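Local coordinates for protein alginate lyase (Bacteroides ovatus, PDB 3NNB) that probably depolymerises alginate by beta-elimination, cutting the glycosidic links between its uronic acid units, at residues 248-252 against 253-257; 213-216 against 217-220; 280-283 against 284-287. One frame throughout, in Å; residues are numbered along the deposited sequence. Where two conformers were deposited one is given.

Contact 1: 248-252 against 253-257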
ATOM      1  N   GLN A 248     -17.352   7.084   6.182  1.00 10.37           N
ATOM      2  CA  GLN A 248     -18.541   7.855   5.845  1.00 13.48           C
ATOM      3  C   GLN A 248     -18.218   9.187   5.221  1.00 11.11           C
ATOM      4  O   GLN A 248     -18.951   9.636   4.355  1.00 13.33           O
ATOM      5  CB  GLN A 248     -19.457   7.963   7.071  1.00 15.95           C
ATOM      6  CG  GLN A 248     -20.109   6.566   7.300  1.00 19.70           C
ATOM      7  CD  GLN A 248     -20.861   6.411   8.597  1.00 33.69           C
ATOM      8  OE1 GLN A 248     -20.800   7.267   9.483  1.00 35.34           O
ATOM      9  NE2 GLN A 248     -21.544   5.277   8.733  1.00 33.57           N
ATOM     10  N   GLU A 249     -17.093   9.778   5.600  1.00  9.87           N
ATOM     11  CA  GLU A 249     -16.648  11.045   5.041  1.00 10.35           C
ATOM     12  C   GLU A 249     -15.874  10.934   3.725  1.00 10.55           C
ATOM     13  O   GLU A 249     -15.661  11.941   3.021  1.00 10.60           O
ATOM     14  CB  GLU A 249     -15.812  11.794   6.069  1.00 10.79           C
ATOM     15  CG  GLU A 249     -16.617  12.168   7.278  1.00 13.55           C
ATOM     16  CD  GLU A 249     -15.819  12.934   8.323  1.00 21.91           C
ATOM     17  OE1 GLU A 249     -14.599  13.173   8.168  1.00 23.62           O
ATOM     18  OE2 GLU A 249     -16.458  13.309   9.312  1.00 31.44           O
ATOM     19  N   PHE A 250     -15.455   9.709   3.387  1.00  9.27           N
ATOM     20  CA  PHE A 250     -14.530   9.482   2.269  1.00  7.21           C
ATOM     21  C   PHE A 250     -15.083   9.896   0.883  1.00  8.41           C
ATOM     22  O   PHE A 250     -14.370  10.535   0.115  1.00  8.85           O
ATOM     23  CB  PHE A 250     -14.031   8.031   2.333  1.00  8.20           C
ATOM     24  CG  PHE A 250     -13.038   7.623   1.281  1.00  8.07           C
ATOM     25  CD1 PHE A 250     -11.661   7.787   1.499  1.00  8.05           C
ATOM     26  CD2 PHE A 250     -13.458   6.996   0.122  1.00  9.08           C
ATOM     27  CE1 PHE A 250     -10.755   7.343   0.574  1.00  9.65           C
ATOM     28  CE2 PHE A 250     -12.552   6.568  -0.804  1.00  8.81           C
ATOM     29  CZ  PHE A 250     -11.202   6.702  -0.548  1.00  6.30           C
ATOM     30  N   PRO A 251     -16.353   9.623   0.588  1.00  7.18           N
ATOM     31  CA  PRO A 251     -16.814  10.035  -0.765  1.00  9.55           C
ATOM     32  C   PRO A 251     -16.720  11.527  -0.996  1.00 10.81           C
ATOM     33  O   PRO A 251     -16.139  11.957  -2.007  1.00 10.33           O
ATOM     34  CB  PRO A 251     -18.268   9.524  -0.795  1.00 11.12           C
ATOM     35  CG  PRO A 251     -18.190   8.272   0.106  1.00 10.34           C
ATOM     36  CD  PRO A 251     -17.353   8.743   1.246  1.00  9.50           C
ATOM     37  N   GLU A 252     -17.234  12.343  -0.079  1.00 10.53           N
ATOM     38  CA  GLU A 252     -17.199  13.788  -0.263  0.50 11.54           C
ATOM     39  C   GLU A 252     -15.792  14.354  -0.132  1.00 10.23           C
ATOM     40  O   GLU A 252     -15.405  15.209  -0.901  1.00 12.76           O
ATOM     41  CB  GLU A 252     -18.149  14.495   0.720  0.50 13.98           C
ATOM     42  CG  GLU A 252     -19.615  14.249   0.415  0.50 24.03           C
ATOM     43  CD  GLU A 252     -20.552  14.951   1.386  0.50 29.26           C
ATOM     44  OE1 GLU A 252     -20.326  16.139   1.704  0.50 29.36           O
ATOM     45  OE2 GLU A 252     -21.525  14.308   1.815  0.50 38.54           O
ATOM     46  N   LYS A 253     -15.001  13.845   0.819  1.00  9.96           N
ATOM     47  CA  LYS A 253     -13.679  14.396   1.081  1.00  9.19           C
ATOM     48  C   LYS A 253     -12.654  14.033   0.013  1.00 10.40           C
ATOM     49  O   LYS A 253     -11.787  14.867  -0.335  1.00 10.34           O
ATOM     50  CB  LYS A 253     -13.173  13.925   2.438  1.00 11.67           C
ATOM     51  CG  LYS A 253     -11.934  14.652   2.935  1.00 15.21           C
ATOM     52  CD  LYS A 253     -11.498  14.140   4.337  1.00 16.84           C
ATOM     53  CE  LYS A 253     -12.519  14.395   5.417  1.00 24.63           C
ATOM     54  NZ  LYS A 253     -12.839  15.860   5.526  1.00 38.64           N
ATOM     55  N   ARG A 254     -12.787  12.821  -0.529  1.00  7.22           N
ATOM     56  CA  ARG A 254     -11.755  12.256  -1.419  1.00  8.84           C
ATOM     57  C   ARG A 254     -12.289  11.968  -2.831  1.00  8.90           C
ATOM     58  O   ARG A 254     -11.797  12.514  -3.805  1.00  9.88           O
ATOM     59  CB  ARG A 254     -11.130  10.985  -0.832  1.00  9.21           C
ATOM     60  CG  ARG A 254     -10.607  11.145   0.580  1.00  8.12           C
ATOM     61  CD  ARG A 254      -9.547  12.244   0.727  1.00  6.63           C
ATOM     62  NE  ARG A 254      -9.148  12.349   2.129  1.00  8.12           N
ATOM     63  CZ  ARG A 254      -8.268  13.221   2.602  1.00  8.35           C
ATOM     64  NH1 ARG A 254      -7.734  14.137   1.823  1.00 10.57           N
ATOM     65  NH2 ARG A 254      -7.936  13.171   3.874  1.00  9.37           N
ATOM     66  N   LEU A 255     -13.321  11.136  -2.954  1.00  7.45           N
ATOM     67  CA  LEU A 255     -13.759  10.737  -4.283  1.00  8.24           C
ATOM     68  C   LEU A 255     -14.290  11.909  -5.093  1.00  9.01           C
ATOM     69  O   LEU A 255     -13.960  12.072  -6.254  1.00  9.35           O
ATOM     70  CB  LEU A 255     -14.856   9.647  -4.233  1.00 10.31           C
ATOM     71  CG  LEU A 255     -14.420   8.333  -3.578  1.00  7.10           C
ATOM     72  CD1 LEU A 255     -15.585   7.367  -3.529  1.00  7.18           C
ATOM     73  CD2 LEU A 255     -13.160   7.685  -4.243  1.00  9.06           C
ATOM     74  N   PHE A 256     -15.168  12.711  -4.494  1.00  8.68           N
ATOM     75  CA  PHE A 256     -15.841  13.747  -5.285  1.00  8.28           C
ATOM     76  C   PHE A 256     -14.920  14.961  -5.476  1.00  9.92           C
ATOM     77  O   PHE A 256     -15.172  15.812  -6.348  1.00 11.96           O
ATOM     78  CB  PHE A 256     -17.183  14.167  -4.662  1.00  8.72           C
ATOM     79  CG  PHE A 256     -18.156  13.021  -4.404  1.00  8.60           C
ATOM     80  CD1 PHE A 256     -18.088  11.814  -5.094  1.00 11.14           C
ATOM     81  CD2 PHE A 256     -19.160  13.169  -3.444  1.00 13.13           C
ATOM     82  CE1 PHE A 256     -18.981  10.765  -4.828  1.00 12.05           C
ATOM     83  CE2 PHE A 256     -20.058  12.117  -3.194  1.00 12.82           C
ATOM     84  CZ  PHE A 256     -19.966  10.947  -3.877  1.00 10.86           C
ATOM     85  N   ALA A 257     -13.891  15.057  -4.649  1.00  9.31           N
ATOM     86  CA  ALA A 257     -12.910  16.113  -4.762  1.00  9.27           C
ATOM     87  C   ALA A 257     -11.927  15.803  -5.913  1.00 10.56           C
ATOM     88  O   ALA A 257     -11.542  16.707  -6.649  1.00 11.87           O
ATOM     89  CB  ALA A 257     -12.156  16.275  -3.452  1.00 12.25           C
TER

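Contact 2: 213-216 against 217-220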
ATOM      1  N   ALA A 213      -0.883  15.887   9.637  1.00  8.44           N
ATOM      2  CA  ALA A 213      -1.940  16.769   9.220  1.00  8.93           C
ATOM      3  C   ALA A 213      -1.729  17.269   7.807  1.00  8.20           C
ATOM      4  O   ALA A 213      -2.708  17.453   7.064  1.00 10.26           O
ATOM      5  CB  ALA A 213      -2.065  17.991  10.206  1.00 10.18           C
ATOM      6  N   GLU A 214      -0.458  17.500   7.426  1.00  7.41           N
ATOM      7  CA  GLU A 214      -0.104  17.900   6.060  0.50 10.57           C
ATOM      8  C   GLU A 214      -0.605  16.840   5.064  1.00  8.84           C
ATOM      9  O   GLU A 214      -1.137  17.168   3.988  1.00 10.75           O
ATOM     10  CB  GLU A 214       1.427  18.120   5.878  0.50 12.69           C
ATOM     11  CG  GLU A 214       2.149  19.043   6.910  0.50 20.41           C
ATOM     12  CD  GLU A 214       3.686  19.028   6.764  0.50 24.89           C
ATOM     13  OE1 GLU A 214       4.124  18.568   5.694  0.50 10.22           O
ATOM     14  OE2 GLU A 214       4.450  19.451   7.699  0.50 13.95           O
ATOM     15  N   GLU A 215      -0.424  15.564   5.401  1.00  8.86           N
ATOM     16  CA  GLU A 215      -0.888  14.476   4.528  1.00  7.56           C
ATOM     17  C   GLU A 215      -2.408  14.408   4.480  1.00  7.22           C
ATOM     18  O   GLU A 215      -3.020  14.183   3.436  1.00 10.05           O
ATOM     19  CB  GLU A 215      -0.323  13.127   4.996  1.00  7.56           C
ATOM     20  CG  GLU A 215      -0.534  11.998   3.961  1.00  8.01           C
ATOM     21  CD  GLU A 215       0.467  12.006   2.798  1.00  9.53           C
ATOM     22  OE1 GLU A 215       0.890  13.116   2.374  1.00  9.53           O
ATOM     23  OE2 GLU A 215       0.769  10.885   2.290  1.00  8.62           O
ATOM     24  N   GLN A 216      -3.032  14.586   5.644  1.00  8.02           N
ATOM     25  CA  GLN A 216      -4.484  14.532   5.733  0.80  8.61           C
ATOM     26  C   GLN A 216      -5.120  15.578   4.807  1.00  8.85           C
ATOM     27  O   GLN A 216      -6.141  15.308   4.197  1.00  9.26           O
ATOM     28  CB  GLN A 216      -4.959  14.718   7.177  0.80  9.97           C
ATOM     29  CG  GLN A 216      -6.463  14.450   7.379  0.80  9.04           C
ATOM     30  CD  GLN A 216      -7.375  15.631   7.023  0.80 13.74           C
ATOM     31  OE1 GLN A 216      -6.984  16.799   7.128  0.80 13.54           O
ATOM     32  NE2 GLN A 216      -8.609  15.312   6.555  0.80 15.87           N
ATOM     33  N   ARG A 217      -4.501  16.764   4.710  1.00  8.82           N
ATOM     34  CA  ARG A 217      -4.996  17.895   3.919  0.70 11.54           C
ATOM     35  C   ARG A 217      -4.680  17.798   2.452  1.00  9.73           C
ATOM     36  O   ARG A 217      -5.127  18.646   1.672  1.00 10.71           O
ATOM     37  CB  ARG A 217      -4.346  19.211   4.387  0.70 12.66           C
ATOM     38  CG  ARG A 217      -4.682  19.663   5.791  0.70 19.32           C
ATOM     39  CD  ARG A 217      -4.215  21.126   5.984  0.70 18.16           C
ATOM     40  NE  ARG A 217      -2.758  21.321   5.869  0.70 28.08           N
ATOM     41  CZ  ARG A 217      -1.901  21.247   6.899  0.70 24.11           C
ATOM     42  NH1 ARG A 217      -2.347  20.961   8.119  0.70 29.82           N
ATOM     43  NH2 ARG A 217      -0.595  21.448   6.712  0.70 26.06           N
ATOM     44  N   ALA A 218      -3.819  16.837   2.078  1.00  9.47           N
ATOM     45  CA  ALA A 218      -3.383  16.712   0.696  1.00  8.35           C
ATOM     46  C   ALA A 218      -4.560  16.483  -0.249  1.00  7.50           C
ATOM     47  O   ALA A 218      -5.505  15.778   0.066  1.00  7.17           O
ATOM     48  CB  ALA A 218      -2.306  15.591   0.539  1.00  6.96           C
ATOM     49  N   LYS A 219      -4.511  17.132  -1.413  1.00  9.21           N
ATOM     50  CA  LYS A 219      -5.595  17.130  -2.362  1.00  9.36           C
ATOM     51  C   LYS A 219      -5.561  16.000  -3.387  1.00  7.76           C
ATOM     52  O   LYS A 219      -6.516  15.816  -4.146  1.00  9.10           O
ATOM     53  CB  LYS A 219      -5.593  18.460  -3.109  1.00 11.24           C
ATOM     54  CG  LYS A 219      -5.818  19.650  -2.180  1.00 14.50           C
ATOM     55  CD  LYS A 219      -6.065  20.930  -2.962  1.00 25.65           C
ATOM     56  CE  LYS A 219      -6.202  22.120  -2.009  1.00 39.83           C
ATOM     57  NZ  LYS A 219      -7.265  21.871  -0.986  1.00 44.30           N
ATOM     58  N   ASN A 220      -4.460  15.264  -3.423  1.00  7.14           N
ATOM     59  CA  ASN A 220      -4.230  14.224  -4.440  1.00  7.98           C
ATOM     60  C   ASN A 220      -4.170  12.843  -3.799  1.00  7.74           C
ATOM     61  O   ASN A 220      -4.689  12.611  -2.716  1.00  7.38           O
ATOM     62  CB  ASN A 220      -2.971  14.543  -5.277  1.00  8.89           C
ATOM     63  CG  ASN A 220      -1.694  14.360  -4.508  1.00  9.44           C
ATOM     64  OD1 ASN A 220      -1.719  14.263  -3.262  1.00  8.40           O
ATOM     65  ND2 ASN A 220      -0.561  14.275  -5.218  1.00 11.77           N
TER

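Contact 3: 280-283 against 284-287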
ATOM      1  N   PHE A 280      -2.507   3.988  -9.323  1.00  6.12           N
ATOM      2  CA  PHE A 280      -2.148   4.041  -7.892  1.00  7.08           C
ATOM      3  C   PHE A 280      -3.351   4.502  -7.085  1.00  7.53           C
ATOM      4  O   PHE A 280      -3.750   3.843  -6.104  1.00  6.68           O
ATOM      5  CB  PHE A 280      -1.003   5.037  -7.763  1.00  8.27           C
ATOM      6  CG  PHE A 280      -0.272   5.070  -6.413  1.00  7.89           C
ATOM      7  CD1 PHE A 280       0.460   3.993  -5.956  1.00  8.93           C
ATOM      8  CD2 PHE A 280      -0.245   6.248  -5.673  1.00  8.67           C
ATOM      9  CE1 PHE A 280       1.204   4.087  -4.771  1.00 11.35           C
ATOM     10  CE2 PHE A 280       0.472   6.343  -4.501  1.00  8.42           C
ATOM     11  CZ  PHE A 280       1.199   5.274  -4.052  1.00  8.06           C
ATOM     12  N   ASN A 281      -3.977   5.589  -7.513  1.00  8.09           N
ATOM     13  CA  ASN A 281      -5.112   6.150  -6.772  1.00  6.35           C
ATOM     14  C   ASN A 281      -6.334   5.249  -6.888  1.00  7.73           C
ATOM     15  O   ASN A 281      -6.996   5.012  -5.915  1.00  8.61           O
ATOM     16  CB  ASN A 281      -5.413   7.583  -7.245  1.00  6.80           C
ATOM     17  CG  ASN A 281      -5.908   8.494  -6.158  1.00  7.27           C
ATOM     18  OD1 ASN A 281      -5.666   8.286  -4.968  1.00  8.24           O
ATOM     19  ND2 ASN A 281      -6.543   9.597  -6.568  1.00  6.42           N
ATOM     20  N   LEU A 282      -6.603   4.733  -8.088  1.00  7.06           N
ATOM     21  CA  LEU A 282      -7.723   3.792  -8.260  1.00  6.97           C
ATOM     22  C   LEU A 282      -7.550   2.544  -7.391  1.00  7.71           C
ATOM     23  O   LEU A 282      -8.529   2.044  -6.794  1.00  7.59           O
ATOM     24  CB  LEU A 282      -7.886   3.388  -9.733  1.00  6.71           C
ATOM     25  CG  LEU A 282      -8.890   4.170 -10.545  1.00 11.17           C
ATOM     26  CD1 LEU A 282      -8.641   3.924 -12.045  1.00 11.81           C
ATOM     27  CD2 LEU A 282     -10.346   3.803 -10.077  1.00 10.67           C
ATOM     28  N   GLY A 283      -6.334   2.013  -7.316  1.00  7.93           N
ATOM     29  CA  GLY A 283      -6.087   0.836  -6.461  1.00  7.52           C
ATOM     30  C   GLY A 283      -6.357   1.133  -4.973  1.00  6.98           C
ATOM     31  O   GLY A 283      -6.889   0.294  -4.250  1.00  8.87           O
ATOM     32  N   HIS A 284      -6.013   2.327  -4.531  1.00  6.51           N
ATOM     33  CA  HIS A 284      -6.258   2.746  -3.162  1.00  6.64           C
ATOM     34  C   HIS A 284      -7.756   2.993  -2.913  1.00  7.00           C
ATOM     35  O   HIS A 284      -8.275   2.715  -1.814  1.00  7.87           O
ATOM     36  CB  HIS A 284      -5.426   3.950  -2.799  1.00  6.46           C
ATOM     37  CG  HIS A 284      -3.965   3.679  -2.878  1.00  9.18           C
ATOM     38  ND1 HIS A 284      -3.033   4.691  -3.009  1.00  7.60           N
ATOM     39  CD2 HIS A 284      -3.279   2.512  -2.924  1.00  8.28           C
ATOM     40  CE1 HIS A 284      -1.827   4.143  -3.088  1.00  8.88           C
ATOM     41  NE2 HIS A 284      -1.943   2.828  -3.022  1.00  9.01           N
HETATM   42  N   MSE A 285      -8.453   3.485  -3.938  1.00  6.67           N
HETATM   43  CA  MSE A 285      -9.910   3.586  -3.877  1.00  7.23           C
HETATM   44  C   MSE A 285     -10.520   2.200  -3.646  1.00  8.14           C
HETATM   45  O   MSE A 285     -11.399   2.039  -2.826  1.00  7.55           O
HETATM   46  CB  MSE A 285     -10.504   4.191  -5.144  1.00  6.62           C
HETATM   47  CG  MSE A 285     -10.100   5.648  -5.356  1.00  8.23           C
HETATM   48 SE   MSE A 285     -10.642   6.277  -7.084  0.75  4.82          SE
HETATM   49  CE  MSE A 285      -9.799   8.031  -7.080  1.00 13.46           C
ATOM     50  N   LEU A 286     -10.061   1.227  -4.411  1.00  7.62           N
ATOM     51  CA  LEU A 286     -10.532  -0.152  -4.287  1.00  6.86           C
ATOM     52  C   LEU A 286     -10.163  -0.798  -2.973  1.00  6.99           C
ATOM     53  O   LEU A 286     -10.936  -1.581  -2.425  1.00  7.95           O
ATOM     54  CB  LEU A 286     -10.122  -0.986  -5.497  1.00  7.39           C
ATOM     55  CG  LEU A 286     -10.716  -0.537  -6.840  1.00  7.27           C
ATOM     56  CD1 LEU A 286     -10.061  -1.197  -8.069  1.00  9.51           C
ATOM     57  CD2 LEU A 286     -12.219  -0.869  -6.887  1.00 13.05           C
ATOM     58  N   ASP A 287      -8.991  -0.459  -2.430  1.00  5.98           N
ATOM     59  CA  ASP A 287      -8.652  -0.888  -1.079  1.00  6.07           C
ATOM     60  C   ASP A 287      -9.674  -0.340  -0.072  1.00  7.50           C
ATOM     61  O   ASP A 287     -10.135  -1.078   0.780  1.00  8.27           O
ATOM     62  CB  ASP A 287      -7.258  -0.356  -0.665  1.00  5.99           C
ATOM     63  CG  ASP A 287      -6.113  -1.104  -1.324  1.00  8.31           C
ATOM     64  OD1 ASP A 287      -6.250  -2.236  -1.817  1.00  8.75           O
ATOM     65  OD2 ASP A 287      -5.018  -0.486  -1.379  1.00 11.27           O
TER
HETATM   66  O   HOH W   1      -4.121   7.150  -3.127  1.00  8.55           O

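Contact 1: 248-252 against 253-257
Phe250 O takes Leu255 N and Pro251 O takes Phe256 N, each donor five residues on, the signature of a pi-bulge inside helix 240-258, part of the mainly helical alpha/alpha fold expected for the six-hairpin clan. The backbone bonds give the evidence. Lys253 N bonds to Glu249 O at 3.0 Å, an ordinary alpha turn. Phe250 O then accepts twice, from Arg254 N at 2.9 Å and from Leu255 N at 3.3 Å, the two donors arriving from opposite faces of the carbonyl plane. Phe256 N reaches Pro251 O at 2.8 Å. Pro251 has no N-H to give and Glu252 N makes no bond to the turn before; the helix is kinked here, the short axes of 248-252 and 253-257 standing at 21°.

Ring contacts form a second group. With CG anti to the backbone N (chi1 -178°), the Phe250 ring receives Arg254 CB over one face, 4.1 Å from the ring centroid. Leu255 CD2 packs obliquely against Phe250 CE2 at 3.7 Å, and Pro251 CB makes an off-centre CH-pi contact with the Phe256 ring.

Charged groups look elsewhere. Glu249 and Lys253 run side by side without a salt bridge between them; Glu249 pairs with Lys245, while Arg254 NE forms a salt bridge with Asp227. Near the proline, Pro251 O lies over one face of the Phe256 ring toward its rim, 3.3 Å from Phe256 CG.

Contact 2: 213-216 against 217-220
Arg217 folds back along the last turn of helix 210-216, and its contacts with Ala213 and Glu214 are the compact part of this surface arrangement. Arg217 N bonds to Ala213 O at 3.0 Å, an i to i+4 bond. The next bond is shorter in sequence: Ala218 N reaches Glu215 O at 3.1 Å, three residues back. Here the C=O...N angle is 110° and the donor stands well above the carbonyl plane, not on a lone pair, which makes this a bent i to i+3 bond. Ala218 CB lies 3.3 Å from the same Glu215 O. Glu215 itself is buried, and its OE2 bonds to His222.

The side-chain layer is less certain, since Arg217, Glu214 and Gln216 were each modelled in two conformers. In the one described, a bend at chi3 (-63°) lays one guanidinium face over Ala213 O and Glu214 CA. Arg217 NH1 comes to 3.6 Å from Ala213 CB, and NH2 to 3.7 Å from Glu214 CG.

On the loose side Arg217 is exposed, and its NH2 stays 5.5 Å from Glu214 OE2, too far for a salt bridge; Glu214 instead bonds through OE1 to the backbone N of Gly162. The whole is a helix C-terminus passing through a short loop, 217-220, to the N-cap Asn220, whose OD1 caps His222 N: a short alpha-alpha connection to helix 221-236.

Contact 3: 280-283 against 284-287
The carbonyls of Phe280, Asn281, Leu282 and Gly283 accept in turn from the backbone N atoms of His284, Met285, Leu286 and Asp287, a regular i to i+4 series in which His284 N lies 3.1 Å from Phe280 O. On this frame the rings of Phe280 and His284 meet in a T-shaped pair, centroids 4.3 Å apart and planes at 64°. The His284 edge leads with CE1, which stands over the centre of the Phe280 face and is 3.4 Å from Phe280 CZ. Phe280 CG is anti to the backbone N (chi1 -169°), which carries the ring forward to its neighbour one turn on. Phe280 O meanwhile lies over the face of the imidazole, 3.2 Å from His284 CG. This i to i+4 aromatic pair sits on helix 274-293 of the mainly helical alpha/alpha fold, buried at this contact; a glycerol, probably from the crystallisation liquor, lies beside Phe280 and may mark a pocket. Replacing Phe280 with an alanine is likely to leave the CE1 edge of His284 without its aromatic face and the imidazole freer to turn. A water in the imidazole plane bridges His284 ND1, 2.7 Å away, and Asn281 OD1, to which it donates. Asn281 ND2 bonds to Gln265 and Gln258 and also touches the methyl of selenomethionine Met285, CE at 3.6 Å. Met285 SE packs on Leu282 CD2 at 3.9 Å.

From the N terminus, contact 2 comes first, ending helix 210-216 and turning the chain into helix 221-236. Contact 1 follows on helix 240-258 and contact 3 on helix 274-293. All three are local, so the contacts stand in series; none nests within or crosses another, and only contact 2 includes a loop. Contact 1 ties the other two together in space: Arg254 NH2 reaches back to Gln216 O at 2.8 Å, probably a hydrogen bond, while Leu255 CD2 packs on Met285 CG at 3.8 Å. Contacts 2 and 3 do not touch, their nearest atoms being about 5 Å apart. Helix 221-236 lies against side chains of all three.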